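Local coordinates for protein thioredoxin reductase (Streptomyces clavuligerus, PDB 4NTD) that uses bound FAD to form disulfide bonds in sulfur-containing natural products such as holomycin, on a scaffold of the thioredoxin reductase family, at residues 188-192 and 214-220; 23-27 and 127-131; 154-158 and 232-237; 198-203 and 221-227. All blocks are in the same frame, centred on the assembly; numbering follows the deposited sequence. Where two conformers were deposited one is given.

Interaction 1. Residues 188-192 and 214-220. With GSH (glutathione), chain B.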
loop_
_atom_site.group_PDB
_atom_site.type_symbol
_atom_site.label_atom_id
_atom_site.label_comp_id
_atom_site.label_asym_id
_atom_site.label_seq_id
_atom_site.Cartn_x
_atom_site.Cartn_y
_atom_site.Cartn_z
ATOM N N ALA A 188 -23.192 0.104 12.494
ATOM C CA ALA A 188 -24.387 0.898 12.194
ATOM C C ALA A 188 -24.084 2.399 12.227
ATOM O O ALA A 188 -24.549 3.152 11.368
ATOM C CB ALA A 188 -25.510 0.562 13.166
ATOM N N LEU A 189 -23.299 2.823 13.214
ATOM C CA LEU A 189 -22.899 4.224 13.331
ATOM C C LEU A 189 -22.035 4.651 12.139
ATOM O O LEU A 189 -22.178 5.761 11.630
ATOM C CB LEU A 189 -22.153 4.464 14.648
ATOM C CG LEU A 189 -22.965 4.222 15.926
ATOM C CD1 LEU A 189 -22.057 4.230 17.145
ATOM C CD2 LEU A 189 -24.080 5.248 16.070
ATOM N N LEU A 190 -21.155 3.757 11.694
ATOM C CA LEU A 190 -20.336 3.990 10.503
ATOM C C LEU A 190 -21.197 4.131 9.242
ATOM O O LEU A 190 -20.989 5.042 8.440
ATOM C CB LEU A 190 -19.318 2.853 10.337
ATOM C CG LEU A 190 -18.426 2.820 9.092
ATOM C CD1 LEU A 190 -17.615 4.099 8.948
ATOM C CD2 LEU A 190 -17.510 1.608 9.159
ATOM N N LEU A 191 -22.175 3.239 9.083
ATOM C CA LEU A 191 -23.044 3.248 7.902
ATOM C C LEU A 191 -23.939 4.488 7.798
ATOM O O LEU A 191 -24.386 4.837 6.703
ATOM C CB LEU A 191 -23.891 1.973 7.846
ATOM C CG LEU A 191 -23.112 0.733 7.400
ATOM C CD1 LEU A 191 -23.835 -0.543 7.803
ATOM C CD2 LEU A 191 -22.881 0.755 5.895
ATOM N N ARG A 192 -24.185 5.162 8.923
ATOM C CA ARG A 192 -24.942 6.422 8.913
ATOM C C ARG A 192 -24.257 7.528 8.107
ATOM O O ARG A 192 -24.897 8.513 7.741
ATOM C CB ARG A 192 -25.230 6.919 10.337
ATOM C CG ARG A 192 -26.523 6.381 10.925
ATOM C CD ARG A 192 -27.757 7.016 10.292
ATOM N NE ARG A 192 -28.049 8.361 10.802
ATOM C CZ ARG A 192 -27.824 9.513 10.163
ATOM N NH1 ARG A 192 -27.272 9.549 8.951
ATOM N NH2 ARG A 192 -28.154 10.657 10.754
ATOM N N ALA A 214 -25.474 6.491 21.805
ATOM C CA ALA A 214 -24.875 6.765 20.496
ATOM C C ALA A 214 -25.857 6.498 19.356
ATOM O O ALA A 214 -25.996 7.312 18.443
ATOM C CB ALA A 214 -23.614 5.937 20.308
ATOM N N LEU A 215 -26.537 5.356 19.419
ATOM C CA LEU A 215 -27.524 4.987 18.404
ATOM C C LEU A 215 -28.693 5.980 18.368
ATOM O O LEU A 215 -29.146 6.367 17.292
ATOM C CB LEU A 215 -28.025 3.556 18.639
ATOM C CG LEU A 215 -26.991 2.450 18.404
ATOM C CD1 LEU A 215 -27.411 1.153 19.083
ATOM C CD2 LEU A 215 -26.754 2.225 16.918
ATOM N N SER A 216 -29.165 6.399 19.542
ATOM C CA SER A 216 -30.209 7.428 19.628
ATOM C C SER A 216 -29.744 8.759 19.036
ATOM O O SER A 216 -30.470 9.391 18.266
ATOM C CB SER A 216 -30.651 7.639 21.081
ATOM O OG SER A 216 -31.358 6.514 21.565
ATOM N N ALA A 217 -28.527 9.169 19.387
ATOM C CA ALA A 217 -27.977 10.451 18.940
ATOM C C ALA A 217 -27.770 10.516 17.425
ATOM O O ALA A 217 -27.921 11.581 16.826
ATOM C CB ALA A 217 -26.671 10.745 19.662
ATOM N N ARG A 218 -27.424 9.386 16.811
ATOM C CA ARG A 218 -27.273 9.317 15.352
ATOM C C ARG A 218 -28.535 8.806 14.652
ATOM O O ARG A 218 -28.523 8.553 13.447
ATOM C CB ARG A 218 -26.057 8.464 14.968
ATOM C CG ARG A 218 -24.715 9.092 15.315
ATOM C CD ARG A 218 -24.465 10.390 14.554
ATOM N NE ARG A 218 -24.133 10.165 13.145
ATOM C CZ ARG A 218 -24.513 10.938 12.124
ATOM N NH1 ARG A 218 -25.288 12.007 12.309
ATOM N NH2 ARG A 218 -24.129 10.625 10.892
ATOM N N GLN A 219 -29.617 8.666 15.415
ATOM C CA GLN A 219 -30.937 8.352 14.875
ATOM C C GLN A 219 -30.938 7.050 14.062
ATOM O O GLN A 219 -31.390 7.002 12.917
ATOM C CB GLN A 219 -31.490 9.565 14.109
ATOM C CG GLN A 219 -31.602 10.784 15.024
ATOM C CD GLN A 219 -32.187 12.022 14.366
ATOM O OE1 GLN A 219 -31.876 12.336 13.218
ATOM N NE2 GLN A 219 -33.023 12.750 15.107
ATOM N N VAL A 220 -30.411 6.004 14.697
ATOM C CA VAL A 220 -30.442 4.634 14.191
ATOM C C VAL A 220 -31.440 3.854 15.045
ATOM O O VAL A 220 -31.139 3.533 16.198
ATOM C CB VAL A 220 -29.051 3.968 14.313
ATOM C CG1 VAL A 220 -29.098 2.488 13.939
ATOM C CG2 VAL A 220 -28.032 4.707 13.461
HETATM N N1 GSH B . -11.998 -2.510 10.617
HETATM C CA1 GSH B . -12.980 -1.540 11.104
HETATM C C1 GSH B . -12.686 -1.285 12.596
HETATM O O11 GSH B . -13.157 -2.120 13.407
HETATM O O12 GSH B . -12.008 -0.270 12.896
HETATM C CB1 GSH B . -14.387 -2.083 11.040
HETATM C CG1 GSH B . -15.308 -1.219 10.179
HETATM C CD1 GSH B . -14.878 -1.344 8.720
HETATM O OE1 GSH B . -14.233 -0.458 8.162
HETATM N N2 GSH B . -15.371 -2.426 8.114
HETATM C CA2 GSH B . -15.074 -2.768 6.719
HETATM C C2 GSH B . -13.787 -3.480 6.711
HETATM O O2 GSH B . -13.236 -3.928 7.718
HETATM C CB2 GSH B . -14.573 -1.592 5.878
HETATM S SG2 GSH B . -15.314 -1.208 4.241
HETATM N N3 GSH B . -13.286 -3.400 5.493
HETATM C CA3 GSH B . -11.970 -3.802 5.237
HETATM C C3 GSH B . -11.780 -4.986 4.252
HETATM O O31 GSH B . -12.827 -5.409 3.483
HETATM O O32 GSH B . -10.609 -5.532 4.111
HETATM O O HOH W 1 -22.206 8.561 11.793
#

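Interaction 2. Residues 23-27 and 127-131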
loop_
_atom_site.group_PDB
_atom_site.type_symbol
_atom_site.label_atom_id
_atom_site.label_comp_id
_atom_site.label_asym_id
_atom_site.label_seq_id
_atom_site.Cartn_x
_atom_site.Cartn_y
_atom_site.Cartn_z
ATOM N N ASN A 23 8.326 -36.806 -7.547
ATOM C CA ASN A 23 7.209 -36.018 -6.938
ATOM C C ASN A 23 7.227 -34.519 -7.309
ATOM O O ASN A 23 6.248 -34.006 -7.854
ATOM C CB ASN A 23 7.223 -36.179 -5.403
ATOM C CG ASN A 23 5.864 -36.555 -4.823
ATOM O OD1 ASN A 23 5.791 -37.302 -3.847
ATOM N ND2 ASN A 23 4.787 -36.045 -5.413
ATOM N N GLY A 24 8.348 -33.840 -7.042
ATOM C CA GLY A 24 8.377 -32.370 -6.927
ATOM C C GLY A 24 8.817 -31.472 -8.080
ATOM O O GLY A 24 9.248 -31.934 -9.139
ATOM N N PHE A 25 8.713 -30.167 -7.821
ATOM C CA PHE A 25 8.968 -29.086 -8.780
ATOM C C PHE A 25 10.360 -28.506 -8.526
ATOM O O PHE A 25 10.673 -28.129 -7.398
ATOM C CB PHE A 25 7.907 -27.992 -8.568
ATOM C CG PHE A 25 7.933 -26.875 -9.584
ATOM C CD1 PHE A 25 8.894 -25.870 -9.525
ATOM C CD2 PHE A 25 6.955 -26.796 -10.567
ATOM C CE1 PHE A 25 8.899 -24.837 -10.449
ATOM C CE2 PHE A 25 6.955 -25.765 -11.493
ATOM C CZ PHE A 25 7.928 -24.784 -11.433
ATOM N N THR A 26 11.181 -28.427 -9.573
ATOM C CA THR A 26 12.550 -27.918 -9.457
ATOM C C THR A 26 12.916 -26.958 -10.587
ATOM O O THR A 26 12.289 -26.955 -11.647
ATOM C CB THR A 26 13.581 -29.066 -9.482
ATOM O OG1 THR A 26 13.429 -29.824 -10.691
ATOM C CG2 THR A 26 13.406 -29.982 -8.282
ATOM N N HIS A 27 13.935 -26.140 -10.336
ATOM C CA HIS A 27 14.604 -25.372 -11.385
ATOM C C HIS A 27 16.096 -25.331 -11.061
ATOM O O HIS A 27 16.473 -25.121 -9.906
ATOM C CB HIS A 27 14.039 -23.952 -11.487
ATOM C CG HIS A 27 14.376 -23.272 -12.777
ATOM N ND1 HIS A 27 15.623 -22.748 -13.036
ATOM C CD2 HIS A 27 13.639 -23.052 -13.891
ATOM C CE1 HIS A 27 15.638 -22.226 -14.250
ATOM N NE2 HIS A 27 14.444 -22.396 -14.789
ATOM N N GLY A 127 1.012 -33.789 -2.913
ATOM C CA GLY A 127 2.378 -34.300 -2.751
ATOM C C GLY A 127 3.507 -33.507 -3.391
ATOM O O GLY A 127 4.673 -33.752 -3.082
ATOM N N VAL A 128 3.185 -32.573 -4.285
ATOM C CA VAL A 128 4.218 -31.771 -4.951
ATOM C C VAL A 128 4.920 -30.866 -3.935
ATOM O O VAL A 128 4.263 -30.219 -3.118
ATOM C CB VAL A 128 3.637 -30.926 -6.109
ATOM C CG1 VAL A 128 4.666 -29.930 -6.635
ATOM C CG2 VAL A 128 3.157 -31.833 -7.235
ATOM N N ALA A 129 6.251 -30.842 -3.987
ATOM C CA ALA A 129 7.049 -30.001 -3.094
ATOM C C ALA A 129 8.057 -29.159 -3.872
ATOM O O ALA A 129 8.519 -29.560 -4.943
ATOM C CB ALA A 129 7.767 -30.853 -2.057
ATOM N N LEU A 130 8.377 -27.990 -3.315
ATOM C CA LEU A 130 9.363 -27.063 -3.877
ATOM C C LEU A 130 10.333 -26.628 -2.786
ATOM O O LEU A 130 9.932 -26.454 -1.635
ATOM C CB LEU A 130 8.693 -25.791 -4.399
ATOM C CG LEU A 130 7.456 -25.856 -5.292
ATOM C CD1 LEU A 130 6.179 -25.904 -4.468
ATOM C CD2 LEU A 130 7.447 -24.641 -6.209
ATOM N N SER A 131 11.594 -26.424 -3.160
ATOM C CA SER A 131 12.592 -25.826 -2.275
ATOM C C SER A 131 12.811 -24.373 -2.692
ATOM O O SER A 131 12.912 -24.083 -3.880
ATOM C CB SER A 131 13.907 -26.599 -2.357
ATOM O OG SER A 131 14.856 -26.090 -1.437
HETATM O O HOH W 2 12.602 -27.389 -5.606
#

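Interaction 3. Residues 154-158 and 232-237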
loop_
_atom_site.group_PDB
_atom_site.type_symbol
_atom_site.label_atom_id
_atom_site.label_comp_id
_atom_site.label_asym_id
_atom_site.label_seq_id
_atom_site.Cartn_x
_atom_site.Cartn_y
_atom_site.Cartn_z
ATOM N N ARG A 154 -26.937 -14.311 -0.501
ATOM C CA ARG A 154 -26.872 -12.889 -0.844
ATOM C C ARG A 154 -25.525 -12.214 -0.566
ATOM O O ARG A 154 -25.342 -11.047 -0.915
ATOM C CB ARG A 154 -27.997 -12.136 -0.123
ATOM C CG ARG A 154 -29.398 -12.686 -0.380
ATOM C CD ARG A 154 -29.711 -12.898 -1.857
ATOM N NE ARG A 154 -29.606 -11.669 -2.643
ATOM C CZ ARG A 154 -29.787 -11.597 -3.961
ATOM N NH1 ARG A 154 -30.080 -12.684 -4.670
ATOM N NH2 ARG A 154 -29.670 -10.429 -4.582
ATOM N N TRP A 155 -24.593 -12.941 0.052
ATOM C CA TRP A 155 -23.251 -12.422 0.358
ATOM C C TRP A 155 -22.567 -11.867 -0.894
ATOM O O TRP A 155 -22.467 -12.556 -1.912
ATOM C CB TRP A 155 -22.403 -13.533 0.988
ATOM C CG TRP A 155 -20.956 -13.202 1.285
ATOM C CD1 TRP A 155 -19.857 -13.822 0.759
ATOM C CD2 TRP A 155 -20.454 -12.218 2.205
ATOM N NE1 TRP A 155 -18.707 -13.281 1.282
ATOM C CE2 TRP A 155 -19.044 -12.294 2.170
ATOM C CE3 TRP A 155 -21.057 -11.277 3.050
ATOM C CZ2 TRP A 155 -18.229 -11.465 2.945
ATOM C CZ3 TRP A 155 -20.243 -10.450 3.819
ATOM C CH2 TRP A 155 -18.845 -10.553 3.761
ATOM N N GLY A 156 -22.124 -10.613 -0.817
ATOM C CA GLY A 156 -21.465 -9.943 -1.941
ATOM C C GLY A 156 -22.398 -9.236 -2.911
ATOM O O GLY A 156 -21.940 -8.485 -3.777
ATOM N N LYS A 157 -23.703 -9.475 -2.774
ATOM C CA LYS A 157 -24.711 -8.832 -3.611
ATOM C C LYS A 157 -25.416 -7.733 -2.814
ATOM O O LYS A 157 -25.181 -6.549 -3.055
ATOM C CB LYS A 157 -25.714 -9.865 -4.136
ATOM C CG LYS A 157 -25.094 -10.915 -5.046
ATOM C CD LYS A 157 -26.113 -11.960 -5.468
ATOM C CE LYS A 157 -25.469 -13.063 -6.292
ATOM N NZ LYS A 157 -26.480 -13.830 -7.070
ATOM N N ASP A 158 -26.266 -8.127 -1.867
ATOM C CA ASP A 158 -26.957 -7.174 -0.987
ATOM C C ASP A 158 -26.957 -7.593 0.496
ATOM O O ASP A 158 -27.643 -6.982 1.317
ATOM C CB ASP A 158 -28.380 -6.891 -1.499
ATOM C CG ASP A 158 -29.106 -8.141 -1.959
ATOM O OD1 ASP A 158 -29.958 -8.033 -2.866
ATOM O OD2 ASP A 158 -28.825 -9.234 -1.428
ATOM N N VAL A 232 -35.922 -12.673 0.282
ATOM C CA VAL A 232 -35.429 -12.467 -1.078
ATOM C C VAL A 232 -36.535 -12.791 -2.079
ATOM O O VAL A 232 -37.139 -13.863 -2.014
ATOM C CB VAL A 232 -34.206 -13.365 -1.368
ATOM C CG1 VAL A 232 -33.676 -13.122 -2.775
ATOM C CG2 VAL A 232 -33.110 -13.128 -0.336
ATOM N N GLU A 233 -36.802 -11.857 -2.991
ATOM C CA GLU A 233 -37.813 -12.041 -4.034
ATOM C C GLU A 233 -37.310 -11.480 -5.366
ATOM O O GLU A 233 -36.803 -10.358 -5.418
ATOM C CB GLU A 233 -39.125 -11.360 -3.635
ATOM C CG GLU A 233 -39.782 -11.947 -2.390
ATOM C CD GLU A 233 -41.026 -11.193 -1.954
ATOM O OE1 GLU A 233 -41.480 -10.288 -2.689
ATOM O OE2 GLU A 233 -41.556 -11.506 -0.867
ATOM N N ASP A 234 -37.451 -12.269 -6.431
ATOM C CA ASP A 234 -36.972 -11.903 -7.771
ATOM C C ASP A 234 -35.489 -11.506 -7.776
ATOM O O ASP A 234 -35.102 -10.504 -8.383
ATOM C CB ASP A 234 -37.836 -10.788 -8.378
ATOM C CG ASP A 234 -39.299 -11.185 -8.516
ATOM O OD1 ASP A 234 -39.607 -12.396 -8.493
ATOM O OD2 ASP A 234 -40.146 -10.277 -8.655
ATOM N N ASP A 235 -34.677 -12.304 -7.086
ATOM C CA ASP A 235 -33.219 -12.136 -7.044
ATOM C C ASP A 235 -32.755 -10.805 -6.431
ATOM O O ASP A 235 -31.714 -10.265 -6.816
ATOM C CB ASP A 235 -32.617 -12.321 -8.445
ATOM C CG ASP A 235 -31.118 -12.588 -8.413
ATOM O OD1 ASP A 235 -30.412 -12.113 -9.327
ATOM O OD2 ASP A 235 -30.646 -13.264 -7.474
ATOM N N ARG A 236 -33.524 -10.279 -5.483
ATOM C CA ARG A 236 -33.071 -9.134 -4.694
ATOM C C ARG A 236 -33.634 -9.172 -3.284
ATOM O O ARG A 236 -34.772 -9.592 -3.058
ATOM C CB ARG A 236 -33.379 -7.789 -5.377
ATOM C CG ARG A 236 -34.618 -7.748 -6.261
ATOM C CD ARG A 236 -34.435 -6.763 -7.408
ATOM N NE ARG A 236 -34.242 -5.389 -6.933
ATOM C CZ ARG A 236 -35.132 -4.399 -7.032
ATOM N NH1 ARG A 236 -36.320 -4.585 -7.605
ATOM N NH2 ARG A 236 -34.826 -3.196 -6.556
ATOM N N LEU A 237 -32.803 -8.743 -2.339
ATOM C CA LEU A 237 -33.193 -8.640 -0.942
ATOM C C LEU A 237 -34.322 -7.627 -0.785
ATOM O O LEU A 237 -34.245 -6.515 -1.308
ATOM C CB LEU A 237 -31.993 -8.213 -0.097
ATOM C CG LEU A 237 -32.257 -8.025 1.397
ATOM C CD1 LEU A 237 -32.384 -9.371 2.086
ATOM C CD2 LEU A 237 -31.155 -7.202 2.034
#

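Interaction 4. Residues 198-203 and 221-227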
loop_
_atom_site.group_PDB
_atom_site.type_symbol
_atom_site.label_atom_id
_atom_site.label_comp_id
_atom_site.label_asym_id
_atom_site.label_seq_id
_atom_site.Cartn_x
_atom_site.Cartn_y
_atom_site.Cartn_z
ATOM N N VAL A 198 -30.837 3.928 8.514
ATOM C CA VAL A 198 -30.068 2.769 8.970
ATOM C C VAL A 198 -30.733 2.197 10.219
ATOM O O VAL A 198 -30.967 2.923 11.181
ATOM C CB VAL A 198 -28.611 3.151 9.305
ATOM C CG1 VAL A 198 -27.826 1.932 9.775
ATOM C CG2 VAL A 198 -27.934 3.783 8.097
ATOM N N VAL A 199 -31.031 0.898 10.196
ATOM C CA VAL A 199 -31.667 0.214 11.321
ATOM C C VAL A 199 -30.769 -0.905 11.843
ATOM O O VAL A 199 -30.211 -1.675 11.058
ATOM C CB VAL A 199 -33.028 -0.383 10.897
ATOM C CG1 VAL A 199 -33.569 -1.340 11.952
ATOM C CG2 VAL A 199 -34.028 0.731 10.627
ATOM N N LEU A 200 -30.645 -0.994 13.166
ATOM C CA LEU A 200 -29.952 -2.106 13.810
ATOM C C LEU A 200 -30.969 -3.136 14.279
ATOM O O LEU A 200 -31.853 -2.823 15.076
ATOM C CB LEU A 200 -29.118 -1.623 15.001
ATOM C CG LEU A 200 -28.421 -2.706 15.840
ATOM C CD1 LEU A 200 -27.403 -3.476 15.014
ATOM C CD2 LEU A 200 -27.760 -2.104 17.070
ATOM N N PHE A 201 -30.841 -4.360 13.776
ATOM C CA PHE A 201 -31.616 -5.489 14.275
ATOM C C PHE A 201 -30.814 -6.085 15.428
ATOM O O PHE A 201 -29.818 -6.772 15.204
ATOM C CB PHE A 201 -31.860 -6.498 13.152
ATOM C CG PHE A 201 -32.670 -5.938 12.016
ATOM C CD1 PHE A 201 -34.057 -5.977 12.051
ATOM C CD2 PHE A 201 -32.049 -5.342 10.924
ATOM C CE1 PHE A 201 -34.810 -5.450 11.016
ATOM C CE2 PHE A 201 -32.797 -4.813 9.885
ATOM C CZ PHE A 201 -34.180 -4.866 9.931
ATOM N N ARG A 202 -31.231 -5.812 16.664
ATOM C CA ARG A 202 -30.413 -6.160 17.833
ATOM C C ARG A 202 -30.091 -7.649 17.933
ATOM O O ARG A 202 -28.983 -8.008 18.328
ATOM C CB ARG A 202 -31.057 -5.690 19.139
ATOM C CG ARG A 202 -30.144 -5.882 20.343
ATOM C CD ARG A 202 -30.703 -5.246 21.605
ATOM N NE ARG A 202 -31.781 -6.026 22.203
ATOM C CZ ARG A 202 -31.606 -6.935 23.157
ATOM N NH1 ARG A 202 -30.391 -7.191 23.623
ATOM N NH2 ARG A 202 -32.650 -7.593 23.644
ATOM N N HIS A 203 -31.049 -8.510 17.591
ATOM C CA HIS A 203 -30.794 -9.960 17.562
ATOM C C HIS A 203 -30.260 -10.482 18.908
ATOM O O HIS A 203 -29.407 -11.371 18.948
ATOM C CB HIS A 203 -29.811 -10.274 16.419
ATOM C CG HIS A 203 -29.734 -11.723 16.053
ATOM N ND1 HIS A 203 -30.837 -12.448 15.670
ATOM C CD2 HIS A 203 -28.683 -12.573 15.981
ATOM C CE1 HIS A 203 -30.477 -13.688 15.392
ATOM N NE2 HIS A 203 -29.172 -13.790 15.571
ATOM N N PRO A 221 -32.633 3.549 14.497
ATOM C CA PRO A 221 -33.564 2.733 15.275
ATOM C C PRO A 221 -33.006 1.352 15.605
ATOM O O PRO A 221 -32.268 0.777 14.800
ATOM C CB PRO A 221 -34.782 2.605 14.354
ATOM C CG PRO A 221 -34.714 3.792 13.463
ATOM C CD PRO A 221 -33.251 4.054 13.258
ATOM N N VAL A 222 -33.348 0.840 16.784
ATOM C CA VAL A 222 -32.975 -0.513 17.176
ATOM C C VAL A 222 -34.246 -1.346 17.275
ATOM O O VAL A 222 -35.100 -1.088 18.121
ATOM C CB VAL A 222 -32.229 -0.550 18.523
ATOM C CG1 VAL A 222 -31.744 -1.963 18.832
ATOM C CG2 VAL A 222 -31.055 0.419 18.518
ATOM N N ILE A 223 -34.363 -2.337 16.397
ATOM C CA ILE A 223 -35.525 -3.213 16.370
ATOM C C ILE A 223 -35.187 -4.495 17.126
ATOM O O ILE A 223 -34.186 -5.152 16.834
ATOM C CB ILE A 223 -35.971 -3.494 14.920
ATOM C CG1 ILE A 223 -36.394 -2.168 14.267
ATOM C CG2 ILE A 223 -37.106 -4.512 14.886
ATOM C CD1 ILE A 223 -36.885 -2.278 12.843
ATOM N N GLU A 224 -36.021 -4.830 18.110
ATOM C CA GLU A 224 -35.841 -6.007 18.968
ATOM C C GLU A 224 -36.382 -7.258 18.297
ATOM O O GLU A 224 -37.338 -7.178 17.525
ATOM C CB GLU A 224 -36.596 -5.828 20.291
ATOM C CG GLU A 224 -35.952 -4.863 21.267
ATOM C CD GLU A 224 -34.633 -5.380 21.802
ATOM O OE1 GLU A 224 -34.579 -6.556 22.217
ATOM O OE2 GLU A 224 -33.652 -4.611 21.810
ATOM N N GLY A 225 -35.790 -8.407 18.614
ATOM C CA GLY A 225 -36.282 -9.698 18.139
ATOM C C GLY A 225 -35.222 -10.536 17.453
ATOM O O GLY A 225 -34.283 -10.009 16.861
ATOM N N THR A 226 -35.382 -11.853 17.535
ATOM C CA THR A 226 -34.513 -12.783 16.827
ATOM C C THR A 226 -34.806 -12.706 15.325
ATOM O O THR A 226 -35.951 -12.843 14.904
ATOM C CB THR A 226 -34.720 -14.228 17.329
ATOM O OG1 THR A 226 -34.505 -14.277 18.745
ATOM C CG2 THR A 226 -33.765 -15.200 16.639
ATOM N N VAL A 227 -33.767 -12.460 14.534
ATOM C CA VAL A 227 -33.859 -12.447 13.080
ATOM C C VAL A 227 -33.983 -13.889 12.587
ATOM O O VAL A 227 -33.135 -14.726 12.904
ATOM C CB VAL A 227 -32.617 -11.780 12.446
ATOM C CG1 VAL A 227 -32.653 -11.890 10.927
ATOM C CG2 VAL A 227 -32.515 -10.321 12.877
HETATM O O HOH W 3 -33.511 -7.739 15.836
#

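Interaction 1. Residues 188-192 and 214-220
The Schellman motif that ends helix 209-217 offers the carbonyl of Arg218 to the side chain of Arg192, in the segment 188-192. Arg192 NE meets Arg218 O at 2.7 Å, in the guanidinium plane and almost in line with the carbonyl bond (C=O...N 168°). The two guanidinium groups overlap partly, toward their rims, with their planes 35° apart, Arg218 NH2 lying over one face of Arg192. That puts like charges close, but each has a polar anchor: Arg192 NH1 reaches Ser195 O, and Arg218 NE gives a bond to a water that in turn donates to Leu189 O at 2.8 Å. Without the guanidinium, as with an alanine here, Arg218 O would probably lose its NE donor and a gap would open beside Val220, whose CG2 packs 3.4 Å from Arg192 CG. These are neighbouring helices of a Rossmann-type domain, and a few apolar contacts join them. With CG anti to the carbonyl carbon (chi1 -63°), Leu189 sends CD1 to 3.9 Å from Ala214 CB and lays CD2 on Arg218 CB. Leu190, from the glutathione pocket, sets CD2 3.7 Å from CG1 of the ligand's gamma-glutamyl arm; His321 NE2 of the second subunit and Arg65 NH1 hydrogen-bond to the glutathione.

Interaction 2. Residues 23-27 and 127-131
Phe25 N donates to Ala129 O at 2.9 Å (N-H...O 161°), fastening the first modelled residues to strand 129-132, an outer strand of the three-stranded antiparallel sheet in the FAD-binding part of the fold. The two segments run roughly the same way, their directions 30° apart, and Phe25 faces Leu130 as in half of a parallel bridge, with one direct bond, although residues 23-27 form no regular strand. Phe25 CB rests 3.9 Å from Leu130 CG, and its ring, carried by a CG anti to the backbone N (chi1 -173°), turns obliquely so that CD1 touches Leu130 CD2 at 3.8 Å. Val128 adds CG2 against Asn23 O at 3.8 Å. Gly24 passes close over the strand, its CA 3.4 Å from Ala129 O, where a side chain on this backbone would collide with that carbonyl. Gly127, at the start of the other segment, has backbone angles that by themselves call for glycine.

Outside this shell, Phe25 and Leu130 both pack on Val57 and Ile31 of the neighbouring parallel sheet. Phe25 also touches Glu100 and Ile102, whereas Leu130 meets Leu124 and is tied by its backbone to Val122. The apolar layer thus joins the edge of the small sheet to the Rossmann sheet, with the side chain of Leu130 about 10 Å from the FAD. Toward Ser131 the segments diverge, and a water takes the place of a second direct bond, donating to Phe25 O at 2.7 Å while accepting from Ser131 N at 2.8 Å.

Interaction 3. Residues 154-158 and 232-237
Asp158 OD1 is gripped by two donors on opposite faces of its carboxylate: Leu237 N, 3.0 Å away and almost straight (N-H...O 172°), and Arg154 NH2, also at 3.0 Å. The other oxygen, OD2, turns its syn lone pair to Arg154 NE at 2.8 Å, so the arginine holds the carboxylate side-on with one nitrogen on each oxygen. Asp158 CG sits between its backbone N and carbonyl carbon (chi1 43°), the crowded position, which folds the acid back toward Arg154. There CG also packs against Leu237 CB at 3.4 Å.

The second segment is the tight hairpin joining strands 227-233 and 236-242, with Asp234 and Asp235 both at positive phi in a two-residue turn closed by Glu233 and Arg236. Arg154 reaches across to this turn. Its NH1 donates to Asp235 OD2 at 2.9 Å, within the guanidinium plane but from above the carboxylate, the two flat groups standing 85° apart; NH2 adds a weak bond to Asp235 O. Two acids at its edge therefore fix the guanidinium's rotation, and they probably keep all three groups charged. Backbone of Arg236 lies over one face and Lys157 CD over the other, while the bent chain of Arg154 sets its CD 3.7 Å from Val232 CG2. The network ties the hairpin to the end of helix 151-154 and the loop after it. In that loop Trp155 and Gly156 touch the FAD, and both Lys157 N and Asp158 N donate to Arg154 O, the latter at 3.2 Å.

Interaction 4. Residues 198-203 and 221-227
Val199 CG1 presses on Ile223 CD1 at 3.6 Å in the tightly packed half of this contact, the parallel pairing of strands 198-201 and 222-223 across a beta-alpha-beta crossover through helix 209-217. Both backbone polar atoms of Leu200 are used, its N donating to Pro221 O and its O accepting from Ile223 N, each at 2.9 Å. Arg202 N continues the pattern to Ile223 O. Val199, Phe201 and Ile223 share one face of the sheet, where Val199 CG1 lies over a face of the Phe201 ring and Val227 CG2 packs 3.9 Å from Phe201 CB; strands 236-242 and 247-249 cover Phe201 and Ile223. Leu200 and Val222 take the other face, against Leu215 of the crossover helix.

Past Phe201 the direct strand bonding ends, and a water bridges the segments. It accepts from His203 N and donates to Ile223 O and to Gly225 O, the last at 2.6 Å. At the exposed side Arg202 and Glu224 form a salt bridge, but both were deposited in two conformers, so its details are doubtful. His203 reaches Val227: with CG anti to the backbone N (chi1 -165°), it brings ND1 to 3.1 Å from Val227 N, which lies in the ring plane and donates at 163°. A leucine at His203 would probably leave Val227 N without this acceptor and the start of strand 227-233 less firmly tied. Since ND1 accepts here, its lone pair must be available, and a neutral His203 ring would be expected to carry its proton on NE2.

In the fold
Interactions 1 and 4 share the beta-alpha-beta unit built on helix 209-217. Their centres are 13 Å apart and they touch, Ala188 O meeting Val198 CG1 at 3.8 Å and Val220 CG1 packing on Val198 O at 3.4 Å; along the chain their segments alternate. Interaction 3 lies 19 Å, centre to centre, from interaction 4, and the strand after 222-223 leads into its hairpin. Glutathione borders interaction 1 through Leu190, and FAD borders interaction 3 through Trp155 and Gly156, so segments 188-192 and 154-158 each also carry ligand-pocket residues. Interaction 2 stands apart in the FAD-binding part, its centre 54 Å from that of interaction 1, across the chain's centre.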